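Long-range contacts in VIN1 (Oscarella pearsei, PDB 6BFI), which binds actin filaments and may play a role in cell-cell adhesion, as a sponge member of the vinculin/alpha-catenin family: residues 308-318 and 360-371; 531-542 and 568-579. All blocks are in the same frame, centred on the assembly; numbering follows the deposited sequence. Where two conformers were deposited one is given.

Contact 1 of 2, residues 308-318 and 360-371; sequences LAATDETRAKL and LEQEIRKALAER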
loop_
_atom_site.group_PDB
_atom_site.type_symbol
_atom_site.label_atom_id
_atom_site.label_comp_id
_atom_site.label_asym_id
_atom_site.label_seq_id
_atom_site.Cartn_x
_atom_site.Cartn_y
_atom_site.Cartn_z
ATOM N N LEU A 308 12.117 -15.295 -16.628
ATOM C CA LEU A 308 10.726 -15.585 -16.306
ATOM C C LEU A 308 9.778 -15.229 -17.446
ATOM O O LEU A 308 8.572 -15.081 -17.220
ATOM C CB LEU A 308 10.311 -14.843 -15.033
ATOM C CG LEU A 308 11.069 -15.193 -13.753
ATOM C CD1 LEU A 308 10.644 -14.278 -12.612
ATOM C CD2 LEU A 308 10.849 -16.651 -13.388
ATOM N N ALA A 309 10.293 -15.088 -18.664
ATOM C CA ALA A 309 9.462 -14.674 -19.784
ATOM C C ALA A 309 8.485 -15.778 -20.175
ATOM O O ALA A 309 8.730 -16.967 -19.955
ATOM C CB ALA A 309 10.331 -14.290 -20.981
ATOM N N ALA A 310 7.361 -15.366 -20.768
ATOM C CA ALA A 310 6.333 -16.324 -21.161
ATOM C C ALA A 310 6.769 -17.176 -22.347
ATOM O O ALA A 310 6.409 -18.356 -22.423
ATOM C CB ALA A 310 5.031 -15.593 -21.486
ATOM N N THR A 311 7.531 -16.604 -23.278
ATOM C CA THR A 311 8.004 -17.324 -24.451
ATOM C C THR A 311 9.505 -17.119 -24.611
ATOM O O THR A 311 10.085 -16.163 -24.090
ATOM C CB THR A 311 7.285 -16.875 -25.734
ATOM O OG1 THR A 311 7.539 -15.484 -25.970
ATOM C CG2 THR A 311 5.784 -17.103 -25.619
ATOM N N ASP A 312 10.129 -18.040 -25.349
ATOM C CA ASP A 312 11.560 -17.942 -25.615
ATOM C C ASP A 312 11.902 -16.756 -26.506
ATOM O O ASP A 312 13.067 -16.340 -26.543
ATOM C CB ASP A 312 12.065 -19.236 -26.253
ATOM C CG ASP A 312 12.081 -20.399 -25.281
ATOM O OD1 ASP A 312 13.182 -20.804 -24.854
ATOM O OD2 ASP A 312 10.991 -20.904 -24.937
ATOM N N GLU A 313 10.921 -16.204 -27.221
ATOM C CA GLU A 313 11.189 -15.056 -28.079
ATOM C C GLU A 313 11.466 -13.807 -27.252
ATOM O O GLU A 313 12.459 -13.107 -27.482
ATOM C CB GLU A 313 10.017 -14.833 -29.034
ATOM C CG GLU A 313 9.724 -16.035 -29.912
ATOM C CD GLU A 313 8.848 -15.695 -31.101
ATOM O OE1 GLU A 313 8.011 -14.776 -30.985
ATOM O OE2 GLU A 313 9.006 -16.346 -32.156
ATOM N N THR A 314 10.601 -13.510 -26.279
ATOM C CA THR A 314 10.855 -12.374 -25.400
ATOM C C THR A 314 12.062 -12.621 -24.505
ATOM O O THR A 314 12.753 -11.671 -24.122
ATOM C CB THR A 314 9.618 -12.067 -24.555
ATOM O OG1 THR A 314 9.184 -13.259 -23.890
ATOM C CG2 THR A 314 8.493 -11.542 -25.436
ATOM N N ARG A 315 12.330 -13.882 -24.165
ATOM C CA ARG A 315 13.530 -14.216 -23.407
ATOM C C ARG A 315 14.786 -13.854 -24.193
ATOM O O ARG A 315 15.636 -13.087 -23.722
ATOM C CB ARG A 315 13.510 -15.705 -23.056
ATOM C CG ARG A 315 14.658 -16.192 -22.192
ATOM C CD ARG A 315 14.391 -17.625 -21.756
ATOM N NE ARG A 315 15.314 -18.093 -20.727
ATOM C CZ ARG A 315 15.124 -19.196 -20.009
ATOM N NH1 ARG A 315 14.040 -19.937 -20.203
ATOM N NH2 ARG A 315 16.011 -19.556 -19.091
ATOM N N ALA A 316 14.907 -14.393 -25.410
ATOM C CA ALA A 316 16.081 -14.117 -26.232
ATOM C C ALA A 316 16.164 -12.649 -26.630
ATOM O O ALA A 316 17.262 -12.134 -26.863
ATOM C CB ALA A 316 16.066 -15.006 -27.476
ATOM N N LYS A 317 15.022 -11.963 -26.715
ATOM C CA LYS A 317 15.032 -10.542 -27.053
ATOM C C LYS A 317 15.541 -9.705 -25.886
ATOM O O LYS A 317 16.387 -8.819 -26.063
ATOM C CB LYS A 317 13.630 -10.098 -27.474
ATOM C CG LYS A 317 13.553 -8.672 -27.993
ATOM C CD LYS A 317 12.196 -8.395 -28.626
ATOM C CE LYS A 317 12.175 -7.044 -29.323
ATOM N NZ LYS A 317 13.214 -6.945 -30.384
ATOM N N LEU A 318 15.031 -9.973 -24.680
ATOM C CA LEU A 318 15.524 -9.277 -23.495
ATOM C C LEU A 318 17.012 -9.532 -23.289
ATOM O O LEU A 318 17.769 -8.610 -22.963
ATOM C CB LEU A 318 14.729 -9.710 -22.263
ATOM C CG LEU A 318 13.325 -9.120 -22.116
ATOM C CD1 LEU A 318 12.515 -9.892 -21.082
ATOM C CD2 LEU A 318 13.418 -7.651 -21.736
ATOM N N LEU A 360 14.839 -1.221 -23.220
ATOM C CA LEU A 360 14.868 -2.384 -22.339
ATOM C C LEU A 360 13.739 -2.324 -21.319
ATOM O O LEU A 360 13.067 -3.333 -21.064
ATOM C CB LEU A 360 16.223 -2.486 -21.638
ATOM C CG LEU A 360 16.352 -3.590 -20.585
ATOM C CD1 LEU A 360 16.046 -4.956 -21.186
ATOM C CD2 LEU A 360 17.734 -3.580 -19.959
ATOM N N GLU A 361 13.512 -1.147 -20.727
ATOM C CA GLU A 361 12.381 -0.984 -19.817
ATOM C C GLU A 361 11.065 -1.318 -20.510
ATOM O O GLU A 361 10.217 -2.034 -19.952
ATOM C CB GLU A 361 12.361 0.444 -19.272
ATOM C CG GLU A 361 11.194 0.760 -18.356
ATOM C CD GLU A 361 11.213 2.196 -17.860
ATOM O OE1 GLU A 361 12.163 2.933 -18.201
ATOM O OE2 GLU A 361 10.280 2.587 -17.127
ATOM N N GLN A 362 10.885 -0.826 -21.739
ATOM C CA GLN A 362 9.641 -1.081 -22.458
ATOM C C GLN A 362 9.463 -2.567 -22.746
ATOM O O GLN A 362 8.349 -3.094 -22.649
ATOM C CB GLN A 362 9.603 -0.274 -23.755
ATOM C CG GLN A 362 8.255 -0.318 -24.464
ATOM C CD GLN A 362 7.126 0.233 -23.606
ATOM O OE1 GLN A 362 7.330 1.134 -22.793
ATOM N NE2 GLN A 362 5.929 -0.314 -23.780
ATOM N N GLU A 363 10.549 -3.261 -23.098
ATOM C CA GLU A 363 10.440 -4.693 -23.356
ATOM C C GLU A 363 10.180 -5.475 -22.074
ATOM O O GLU A 363 9.551 -6.539 -22.118
ATOM C CB GLU A 363 11.703 -5.205 -24.049
ATOM C CG GLU A 363 11.444 -5.960 -25.351
ATOM C CD GLU A 363 10.828 -5.087 -26.435
ATOM O OE1 GLU A 363 9.600 -4.856 -26.401
ATOM O OE2 GLU A 363 11.575 -4.626 -27.325
ATOM N N ILE A 364 10.655 -4.974 -20.931
ATOM C CA ILE A 364 10.306 -5.589 -19.654
ATOM C C ILE A 364 8.807 -5.468 -19.408
ATOM O O ILE A 364 8.134 -6.441 -19.034
ATOM C CB ILE A 364 11.122 -4.957 -18.513
ATOM C CG1 ILE A 364 12.579 -5.415 -18.593
ATOM C CG2 ILE A 364 10.518 -5.303 -17.164
ATOM C CD1 ILE A 364 13.460 -4.829 -17.511
ATOM N N ARG A 365 8.256 -4.271 -19.634
ATOM C CA ARG A 365 6.810 -4.104 -19.521
ATOM C C ARG A 365 6.069 -5.030 -20.480
ATOM O O ARG A 365 5.039 -5.617 -20.118
ATOM C CB ARG A 365 6.427 -2.647 -19.775
ATOM C CG ARG A 365 6.841 -1.705 -18.663
ATOM C CD ARG A 365 6.021 -0.430 -18.689
ATOM N NE ARG A 365 6.393 0.437 -19.801
ATOM C CZ ARG A 365 7.309 1.397 -19.719
ATOM N NH1 ARG A 365 7.945 1.611 -18.575
ATOM N NH2 ARG A 365 7.587 2.143 -20.779
ATOM N N LYS A 366 6.583 -5.183 -21.702
ATOM C CA LYS A 366 5.935 -6.067 -22.668
ATOM C C LYS A 366 5.986 -7.519 -22.205
ATOM O O LYS A 366 5.026 -8.274 -22.405
ATOM C CB LYS A 366 6.589 -5.909 -24.042
ATOM C CG LYS A 366 5.787 -6.515 -25.186
ATOM C CD LYS A 366 6.203 -5.919 -26.527
ATOM C CE LYS A 366 5.174 -6.216 -27.611
ATOM N NZ LYS A 366 5.431 -5.449 -28.866
ATOM N N ALA A 367 7.090 -7.925 -21.576
ATOM C CA ALA A 367 7.198 -9.295 -21.087
ATOM C C ALA A 367 6.211 -9.552 -19.957
ATOM O O ALA A 367 5.570 -10.612 -19.916
ATOM C CB ALA A 367 8.628 -9.582 -20.633
ATOM N N LEU A 368 6.067 -8.596 -19.036
ATOM C CA LEU A 368 5.083 -8.767 -17.969
ATOM C C LEU A 368 3.666 -8.816 -18.528
ATOM O O LEU A 368 2.856 -9.661 -18.119
ATOM C CB LEU A 368 5.219 -7.648 -16.935
ATOM C CG LEU A 368 6.107 -7.974 -15.733
ATOM C CD1 LEU A 368 7.527 -8.299 -16.174
ATOM C CD2 LEU A 368 6.095 -6.827 -14.731
ATOM N N ALA A 369 3.350 -7.926 -19.473
ATOM C CA ALA A 369 2.039 -7.967 -20.110
ATOM C C ALA A 369 1.812 -9.283 -20.841
ATOM O O ALA A 369 0.671 -9.748 -20.944
ATOM C CB ALA A 369 1.880 -6.791 -21.071
ATOM N N GLU A 370 2.882 -9.903 -21.347
ATOM C CA GLU A 370 2.741 -11.191 -22.018
ATOM C C GLU A 370 2.468 -12.305 -21.015
ATOM O O GLU A 370 1.610 -13.166 -21.251
ATOM C CB GLU A 370 3.995 -11.494 -22.838
ATOM C CG GLU A 370 3.754 -12.422 -24.015
ATOM C CD GLU A 370 5.039 -12.872 -24.681
ATOM O OE1 GLU A 370 6.066 -12.980 -23.979
ATOM O OE2 GLU A 370 5.023 -13.119 -25.905
ATOM N N ARG A 371 3.189 -12.306 -19.888
ATOM C CA ARG A 371 2.893 -13.259 -18.823
ATOM C C ARG A 371 1.443 -13.145 -18.376
ATOM O O ARG A 371 0.768 -14.161 -18.170
ATOM C CB ARG A 371 3.832 -13.040 -17.637
ATOM C CG ARG A 371 5.143 -13.808 -17.722
ATOM C CD ARG A 371 4.944 -15.293 -17.448
ATOM N NE ARG A 371 4.508 -15.545 -16.078
ATOM C CZ ARG A 371 5.331 -15.736 -15.050
ATOM N NH1 ARG A 371 6.645 -15.708 -15.237
ATOM N NH2 ARG A 371 4.841 -15.957 -13.835
HETATM O O HOH W 1 6.854 -12.705 -21.138
#
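L318 overlaps the flank of helix 344-375, set as a knob in the hole made by L360, E363, I364 and A367. Its two methyls divide the work: CD1 rests on A367 CB at 3.9 Å, while CD2 dips between L360 CD1, E363 CB and I364 CG1. One turn back along helix 312-338, at T314, the contact becomes polar. E370 reaches out in extended form, CG anti to the backbone N (chi1 -154°), and brings its carboxylate against the two threonines at the start of helix 312-338. T314 OG1 lies 3.1 Å from E370 OE1 and 3.0 Å from T311 O, two acceptors that compete for its single proton; N-cap residue T311 adds a weak bond from OG1 to E370 OE2. A bridging water accepts from A310 N and donates to both A367 O and E370 OE1, tying the loop to the neighbouring helix. At the other end, K317 lays its CE 3.2 Å from E363 OE2, but its NZ stays beyond salt-bridge range. R371, bent at chi2 and chi3, turns back to the loop, where NH1 gives a bond of 2.8 Å to L308 O, with an N-H...O angle of 147°; the oxygen lies in the guanidinium plane and is met on a lone pair. D375 and T420 take NE and NH2 of the same group, which fixes its rotation. With a leucine in place of R371, L308 O would probably lose this donor and D375 its ionic mate, leaving the loop before T311 less firmly held. Running at 163° to each other, with segment axes 10.6 Å apart, the two helices form the near-antiparallel pairing of the helical bundles from which vinculin-family proteins are built.

Contact 2 of 2, residues 531-542 and 568-579; sequences ASSVARQANRVI and LAKSISPMVIEA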
loop_
_atom_site.group_PDB
_atom_site.type_symbol
_atom_site.label_atom_id
_atom_site.label_comp_id
_atom_site.label_asym_id
_atom_site.label_seq_id
_atom_site.Cartn_x
_atom_site.Cartn_y
_atom_site.Cartn_z
ATOM N N ALA A 531 -11.376 -21.457 -31.303
ATOM C CA ALA A 531 -12.389 -20.407 -31.320
ATOM C C ALA A 531 -12.718 -19.930 -29.910
ATOM O O ALA A 531 -12.806 -18.721 -29.657
ATOM C CB ALA A 531 -13.649 -20.907 -32.028
ATOM N N SER A 532 -12.908 -20.866 -28.975
ATOM C CA SER A 532 -13.204 -20.470 -27.603
ATOM C C SER A 532 -12.005 -19.794 -26.951
ATOM O O SER A 532 -12.180 -18.883 -26.133
ATOM C CB SER A 532 -13.658 -21.681 -26.781
ATOM O OG SER A 532 -12.643 -22.664 -26.688
ATOM N N SER A 533 -10.787 -20.216 -27.302
ATOM C CA SER A 533 -9.601 -19.496 -26.850
ATOM C C SER A 533 -9.615 -18.052 -27.342
ATOM O O SER A 533 -9.293 -17.125 -26.587
ATOM C CB SER A 533 -8.338 -20.213 -27.326
ATOM O OG SER A 533 -7.198 -19.386 -27.176
ATOM N N VAL A 534 -9.992 -17.845 -28.606
ATOM C CA VAL A 534 -10.105 -16.488 -29.135
ATOM C C VAL A 534 -11.155 -15.699 -28.364
ATOM O O VAL A 534 -10.954 -14.523 -28.034
ATOM C CB VAL A 534 -10.417 -16.529 -30.642
ATOM C CG1 VAL A 534 -10.817 -15.152 -31.143
ATOM C CG2 VAL A 534 -9.215 -17.049 -31.410
ATOM N N ALA A 535 -12.289 -16.334 -28.054
ATOM C CA ALA A 535 -13.329 -15.657 -27.283
ATOM C C ALA A 535 -12.821 -15.248 -25.903
ATOM O O ALA A 535 -13.134 -14.153 -25.417
ATOM C CB ALA A 535 -14.557 -16.558 -27.158
ATOM N N ARG A 536 -12.031 -16.112 -25.260
ATOM C CA ARG A 536 -11.505 -15.783 -23.938
ATOM C C ARG A 536 -10.491 -14.647 -24.012
ATOM O O ARG A 536 -10.480 -13.762 -23.147
ATOM C CB ARG A 536 -10.885 -17.023 -23.291
ATOM C CG ARG A 536 -11.895 -18.110 -22.946
ATOM C CD ARG A 536 -11.291 -19.178 -22.043
ATOM N NE ARG A 536 -10.228 -19.932 -22.704
ATOM C CZ ARG A 536 -10.414 -21.082 -23.344
ATOM N NH1 ARG A 536 -11.625 -21.618 -23.412
ATOM N NH2 ARG A 536 -9.388 -21.701 -23.913
ATOM N N GLN A 537 -9.631 -14.649 -25.034
ATOM C CA GLN A 537 -8.678 -13.553 -25.186
ATOM C C GLN A 537 -9.393 -12.232 -25.448
ATOM O O GLN A 537 -9.020 -11.189 -24.894
ATOM C CB GLN A 537 -7.690 -13.871 -26.307
ATOM C CG GLN A 537 -6.826 -15.091 -26.039
ATOM C CD GLN A 537 -5.898 -15.417 -27.190
ATOM O OE1 GLN A 537 -5.136 -14.567 -27.653
ATOM N NE2 GLN A 537 -5.959 -16.657 -27.663
ATOM N N ALA A 538 -10.438 -12.260 -26.281
ATOM C CA ALA A 538 -11.205 -11.050 -26.548
ATOM C C ALA A 538 -11.889 -10.538 -25.286
ATOM O O ALA A 538 -11.882 -9.330 -25.014
ATOM C CB ALA A 538 -12.233 -11.312 -27.647
ATOM N N ASN A 539 -12.489 -11.440 -24.500
ATOM C CA ASN A 539 -13.129 -11.003 -23.262
ATOM C C ASN A 539 -12.111 -10.479 -22.259
ATOM O O ASN A 539 -12.427 -9.582 -21.468
ATOM C CB ASN A 539 -13.953 -12.139 -22.661
ATOM C CG ASN A 539 -15.440 -11.960 -22.899
ATOM O OD1 ASN A 539 -16.105 -11.206 -22.189
ATOM N ND2 ASN A 539 -15.968 -12.647 -23.906
ATOM N N ARG A 540 -10.890 -11.019 -22.270
ATOM C CA ARG A 540 -9.834 -10.442 -21.447
ATOM C C ARG A 540 -9.488 -9.033 -21.912
ATOM O O ARG A 540 -9.214 -8.147 -21.089
ATOM C CB ARG A 540 -8.601 -11.346 -21.468
ATOM C CG ARG A 540 -8.710 -12.527 -20.513
ATOM C CD ARG A 540 -8.685 -12.037 -19.078
ATOM N NE ARG A 540 -7.393 -11.437 -18.753
ATOM C CZ ARG A 540 -7.218 -10.462 -17.869
ATOM N NH1 ARG A 540 -8.256 -9.953 -17.219
ATOM N NH2 ARG A 540 -6.002 -9.986 -17.641
ATOM N N VAL A 541 -9.503 -8.801 -23.228
ATOM C CA VAL A 541 -9.324 -7.443 -23.737
ATOM C C VAL A 541 -10.438 -6.542 -23.218
ATOM O O VAL A 541 -10.202 -5.386 -22.840
ATOM C CB VAL A 541 -9.269 -7.452 -25.276
ATOM C CG1 VAL A 541 -9.391 -6.041 -25.825
ATOM C CG2 VAL A 541 -7.987 -8.110 -25.755
ATOM N N ILE A 542 -11.665 -7.069 -23.170
ATOM C CA ILE A 542 -12.792 -6.307 -22.637
ATOM C C ILE A 542 -12.539 -5.927 -21.183
ATOM O O ILE A 542 -12.735 -4.773 -20.781
ATOM C CB ILE A 542 -14.100 -7.106 -22.782
ATOM C CG1 ILE A 542 -14.369 -7.444 -24.248
ATOM C CG2 ILE A 542 -15.266 -6.330 -22.186
ATOM C CD1 ILE A 542 -14.677 -6.246 -25.096
ATOM N N LEU A 568 -16.773 -4.473 -29.572
ATOM C CA LEU A 568 -16.051 -5.740 -29.613
ATOM C C LEU A 568 -16.854 -6.852 -28.950
ATOM O O LEU A 568 -16.908 -7.976 -29.461
ATOM C CB LEU A 568 -14.686 -5.591 -28.940
ATOM C CG LEU A 568 -13.880 -6.877 -28.738
ATOM C CD1 LEU A 568 -13.610 -7.560 -30.068
ATOM C CD2 LEU A 568 -12.577 -6.591 -28.007
ATOM N N ALA A 569 -17.487 -6.552 -27.813
ATOM C CA ALA A 569 -18.252 -7.562 -27.092
ATOM C C ALA A 569 -19.472 -8.016 -27.881
ATOM O O ALA A 569 -19.882 -9.178 -27.768
ATOM C CB ALA A 569 -18.675 -7.025 -25.725
ATOM N N LYS A 570 -20.059 -7.130 -28.687
ATOM C CA LYS A 570 -21.213 -7.526 -29.489
ATOM C C LYS A 570 -20.852 -8.456 -30.641
ATOM O O LYS A 570 -21.759 -8.915 -31.343
ATOM C CB LYS A 570 -21.928 -6.286 -30.032
ATOM C CG LYS A 570 -22.600 -5.445 -28.957
ATOM C CD LYS A 570 -23.624 -4.492 -29.551
ATOM C CE LYS A 570 -24.386 -3.757 -28.458
ATOM N NZ LYS A 570 -25.534 -2.979 -29.002
ATOM N N SER A 571 -19.570 -8.758 -30.847
ATOM C CA SER A 571 -19.138 -9.611 -31.944
ATOM C C SER A 571 -18.631 -10.973 -31.495
ATOM O O SER A 571 -18.399 -11.837 -32.347
ATOM C CB SER A 571 -18.031 -8.919 -32.750
ATOM O OG SER A 571 -16.829 -8.867 -32.003
ATOM N N ILE A 572 -18.450 -11.190 -30.192
ATOM C CA ILE A 572 -17.832 -12.426 -29.722
ATOM C C ILE A 572 -18.800 -13.598 -29.855
ATOM O O ILE A 572 -18.473 -14.622 -30.465
ATOM C CB ILE A 572 -17.339 -12.258 -28.275
ATOM C CG1 ILE A 572 -16.391 -11.059 -28.181
ATOM C CG2 ILE A 572 -16.655 -13.530 -27.792
ATOM C CD1 ILE A 572 -15.971 -10.716 -26.770
ATOM N N SER A 573 -20.001 -13.465 -29.284
ATOM C CA SER A 573 -20.969 -14.562 -29.321
ATOM C C SER A 573 -21.312 -15.013 -30.737
ATOM O O SER A 573 -21.275 -16.231 -30.996
ATOM C CB SER A 573 -22.230 -14.165 -28.543
ATOM O OG SER A 573 -21.941 -13.949 -27.174
ATOM N N PRO A 574 -21.650 -14.126 -31.687
ATOM C CA PRO A 574 -21.947 -14.615 -33.045
ATOM C C PRO A 574 -20.810 -15.416 -33.652
ATOM O O PRO A 574 -21.058 -16.380 -34.385
ATOM C CB PRO A 574 -22.217 -13.323 -33.830
ATOM C CG PRO A 574 -22.642 -12.341 -32.807
ATOM C CD PRO A 574 -21.833 -12.666 -31.591
ATOM N N MET A 575 -19.563 -15.048 -33.354
ATOM C CA MET A 575 -18.428 -15.811 -33.860
ATOM C C MET A 575 -18.442 -17.236 -33.320
ATOM O O MET A 575 -18.217 -18.196 -34.069
ATOM C CB MET A 575 -17.125 -15.099 -33.493
ATOM C CG MET A 575 -15.882 -15.650 -34.168
ATOM S SD MET A 575 -15.100 -17.000 -33.264
ATOM C CE MET A 575 -14.877 -16.254 -31.650
ATOM N N VAL A 576 -18.723 -17.393 -32.025
ATOM C CA VAL A 576 -18.733 -18.721 -31.424
ATOM C C VAL A 576 -19.882 -19.555 -31.977
ATOM O O VAL A 576 -19.709 -20.740 -32.293
ATOM C CB VAL A 576 -18.794 -18.613 -29.890
ATOM C CG1 VAL A 576 -18.955 -19.989 -29.263
ATOM C CG2 VAL A 576 -17.546 -17.931 -29.357
ATOM N N ILE A 577 -21.071 -18.958 -32.112
ATOM C CA ILE A 577 -22.192 -19.741 -32.623
ATOM C C ILE A 577 -21.976 -20.099 -34.089
ATOM O O ILE A 577 -22.435 -21.152 -34.550
ATOM C CB ILE A 577 -23.532 -19.008 -32.402
ATOM C CG1 ILE A 577 -23.727 -17.880 -33.415
ATOM C CG2 ILE A 577 -23.617 -18.470 -30.982
ATOM C CD1 ILE A 577 -25.115 -17.274 -33.382
ATOM N N GLU A 578 -21.259 -19.258 -34.844
ATOM C CA GLU A 578 -20.916 -19.629 -36.213
ATOM C C GLU A 578 -19.896 -20.761 -36.233
ATOM O O GLU A 578 -19.963 -21.648 -37.092
ATOM C CB GLU A 578 -20.391 -18.420 -36.989
ATOM C CG GLU A 578 -21.423 -17.328 -37.258
ATOM C CD GLU A 578 -22.595 -17.797 -38.100
ATOM O OE1 GLU A 578 -22.445 -18.778 -38.862
ATOM O OE2 GLU A 578 -23.674 -17.175 -37.999
ATOM N N ALA A 579 -18.946 -20.751 -35.292
ATOM C CA ALA A 579 -17.996 -21.856 -35.191
ATOM C C ALA A 579 -18.718 -23.171 -34.910
ATOM O O ALA A 579 -18.459 -24.188 -35.566
ATOM C CB ALA A 579 -16.959 -21.563 -34.107
#
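I572 packs on A535 in the middle of this apolar contact, CG2 meeting A535 CB at 3.7 Å. The isoleucine's two branches part company: with CG1 anti to the carbonyl carbon (chi1 -55°), CD1 is carried along helix 524-550 to A538 CB and to the amide of N539, whose ND2 it approaches to 3.5 Å. V576 CG2 touches A535 CB from the next turn, and A531 CB faces A579 CB at 4.0 Å. A535 and A538 let the branched side chains of I572 and V576 settle close to the helix, and the segment axes come within 9.9 Å at 174°, the nearly antiparallel arrangement of neighbouring helices in a vinculin-family bundle. Larger side chains carry the rest. I542 CD1 presses obliquely on L568 CD2 at 3.6 Å and also meets A569, while the V541 side chain crosses that of L568 at about a right angle, CG1 against CD2. M575, folded at chi2 and chi3, swings its CE to 3.8 Å from A531 O and on to V534 CG1.

The two segments share no hydrogen bond with each other; polar groups find partners in their own segment or elsewhere, as R540 does with D491. Where helix 555-569 gives way to helix 572-584, L568 O accepts from both S571 N and S571 OG, the hydroxyl at 2.7 Å and both donors on one face of the carbonyl plane. Beyond the pair, L568 touches V606 of helix 589-615.

Overall arrangement
The two contacts follow one another along the chain, contact 1 closing before contact 2 opens, and lie on the same side of the chain's centre. Their centres are 26 Å apart; the nearest atoms are about 7 Å from each other, so they do not touch. Helix 496-519 is their shared neighbour: K366 and E370 of contact 1 pack on its V502, and V534 and V541 of contact 2 on its V511 and M500. Both illustrate how adjacent antiparallel helices are joined, yet by different chemistry: 308-318 with 360-371 mixes a leucine knob with polar bonds from an arginine and a glutamate and one bridging water, whereas 531-542 with 568-579 relies on apolar side chains.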